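Local coordinates for ABC transporter, ATP binding protein (Sulfolobus solfataricus, PDB 1OXX) that powers glucose uptake by hydrolysing ATP as the energy-coupling subunit of an archaeal ABC transporter, at residues G255-G259 with S260-P264. The protein carries 1 engineered substitution. Residues are numbered along the deposited sequence; the frame is centred on the assembly and turned at random.
Sequences GVVIG and SLRFP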
loop_
_atom_site.group_PDB
_atom_site.type_symbol
_atom_site.label_atom_id
_atom_site.label_comp_id
_atom_site.label_asym_id
_atom_site.label_seq_id
_atom_site.Cartn_x
_atom_site.Cartn_y
_atom_site.Cartn_z
ATOM N N GLY A 255 -6.131 -25.641 -23.210
ATOM C CA GLY A 255 -5.891 -24.422 -22.470
ATOM C C GLY A 255 -7.179 -23.663 -22.213
ATOM O O GLY A 255 -8.262 -24.112 -22.576
ATOM N N VAL A 256 -7.058 -22.518 -21.554
ATOM C CA VAL A 256 -8.207 -21.669 -21.234
ATOM C C VAL A 256 -8.517 -20.811 -22.441
ATOM O O VAL A 256 -7.704 -19.985 -22.854
ATOM C CB VAL A 256 -7.924 -20.797 -19.982
ATOM C CG1 VAL A 256 -9.075 -19.862 -19.690
ATOM C CG2 VAL A 256 -7.694 -21.677 -18.772
ATOM N N VAL A 257 -9.703 -21.012 -23.006
ATOM C CA VAL A 257 -10.099 -20.332 -24.226
ATOM C C VAL A 257 -10.941 -19.098 -23.948
ATOM O O VAL A 257 -11.928 -19.156 -23.223
ATOM C CB VAL A 257 -10.906 -21.261 -25.126
ATOM C CG1 VAL A 257 -11.531 -20.486 -26.278
ATOM C CG2 VAL A 257 -10.026 -22.389 -25.669
ATOM N N ILE A 258 -10.536 -17.983 -24.547
ATOM C CA ILE A 258 -11.250 -16.715 -24.455
ATOM C C ILE A 258 -11.286 -16.164 -25.884
ATOM O O ILE A 258 -10.344 -15.535 -26.351
ATOM C CB ILE A 258 -10.523 -15.746 -23.489
ATOM C CG1 ILE A 258 -10.226 -16.436 -22.149
ATOM C CG2 ILE A 258 -11.339 -14.468 -23.292
ATOM C CD1 ILE A 258 -9.451 -15.600 -21.155
ATOM N N GLY A 259 -12.360 -16.451 -26.612
ATOM C CA GLY A 259 -12.444 -16.051 -27.997
ATOM C C GLY A 259 -11.268 -16.620 -28.764
ATOM O O GLY A 259 -10.995 -17.821 -28.721
ATOM N N SER A 260 -10.554 -15.751 -29.454
ATOM C CA SER A 260 -9.406 -16.160 -30.255
ATOM C C SER A 260 -8.105 -16.304 -29.447
ATOM O O SER A 260 -7.033 -16.473 -30.026
ATOM C CB SER A 260 -9.197 -15.152 -31.373
ATOM O OG SER A 260 -9.055 -13.850 -30.846
ATOM N N LEU A 261 -8.176 -16.185 -28.128
ATOM C CA LEU A 261 -7.009 -16.433 -27.313
ATOM C C LEU A 261 -7.142 -17.759 -26.583
ATOM O O LEU A 261 -8.247 -18.194 -26.227
ATOM C CB LEU A 261 -6.826 -15.321 -26.284
ATOM C CG LEU A 261 -6.623 -13.910 -26.815
ATOM C CD1 LEU A 261 -6.333 -12.987 -25.634
ATOM C CD2 LEU A 261 -5.496 -13.848 -27.820
ATOM N N ARG A 262 -5.999 -18.399 -26.360
ATOM C CA ARG A 262 -5.926 -19.643 -25.616
ATOM C C ARG A 262 -4.663 -19.639 -24.759
ATOM O O ARG A 262 -3.547 -19.602 -25.297
ATOM C CB ARG A 262 -5.941 -20.850 -26.547
ATOM C CG ARG A 262 -6.241 -22.150 -25.818
ATOM C CD ARG A 262 -6.589 -23.291 -26.755
ATOM N NE ARG A 262 -5.496 -23.553 -27.681
ATOM C CZ ARG A 262 -5.615 -24.249 -28.791
ATOM N NH1 ARG A 262 -6.792 -24.762 -29.138
ATOM N NH2 ARG A 262 -4.554 -24.435 -29.561
ATOM N N PHE A 263 -4.843 -19.685 -23.437
ATOM C CA PHE A 263 -3.743 -19.647 -22.473
ATOM C C PHE A 263 -3.434 -21.055 -22.024
ATOM O O PHE A 263 -4.336 -21.783 -21.643
ATOM C CB PHE A 263 -4.139 -18.797 -21.264
ATOM C CG PHE A 263 -4.286 -17.352 -21.588
ATOM C CD1 PHE A 263 -5.465 -16.870 -22.125
ATOM C CD2 PHE A 263 -3.240 -16.474 -21.375
ATOM C CE1 PHE A 263 -5.588 -15.522 -22.440
ATOM C CE2 PHE A 263 -3.374 -15.127 -21.680
ATOM C CZ PHE A 263 -4.555 -14.667 -22.223
ATOM N N PRO A 264 -2.162 -21.440 -22.095
ATOM C CA PRO A 264 -1.746 -22.822 -21.794
ATOM C C PRO A 264 -1.628 -23.153 -20.318
ATOM O O PRO A 264 -0.564 -23.516 -19.792
ATOM C CB PRO A 264 -0.386 -22.919 -22.490
ATOM C CG PRO A 264 0.126 -21.566 -22.467
ATOM C CD PRO A 264 -1.042 -20.623 -22.586
#
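Phe263 and Ile258 meet on one face of a tight beta hairpin, in which strands 255-258 and 261-263 run antiparallel and a type II' turn from Ile258 to Leu261 joins them. Ile258 CD1 comes to 4.1 Å from Phe263 CE1, and the two side chains cross at an angle. The hairpin forms one border of an antiparallel sheet in the C-terminal part of the chain, away from the ATP site. Phe263 is paired with Val256 by two backbone bonds, Val256 N to Phe263 O at 2.8 Å and Phe263 N to Val256 O at 2.9 Å. Phe263 CG stands anti to the carbonyl carbon (chi1 -68°), and Val256 O lies at the ring edge, in plane, 3.9 Å from Phe263 CD1. Ile274 of strand 271-276, in the same sheet, packs on both Phe263 and Val256. Next to the turn, Ile258 N gives Leu261 O a nearly straight bond (174°), and Leu261 N returns one to Ile258 O from above the carbonyl plane. Gly259 takes a positive phi (57°) in the turn, as glycine readily does. Ser260 OG is hydrogen-bonded to Lys298 O and Leu318 N, which links the turn to strand 294-307 and the end of strand 310-317. On the other face, aliphatic Arg262 CD passes 3.7 Å from Val257 CG2, the side chains crossing.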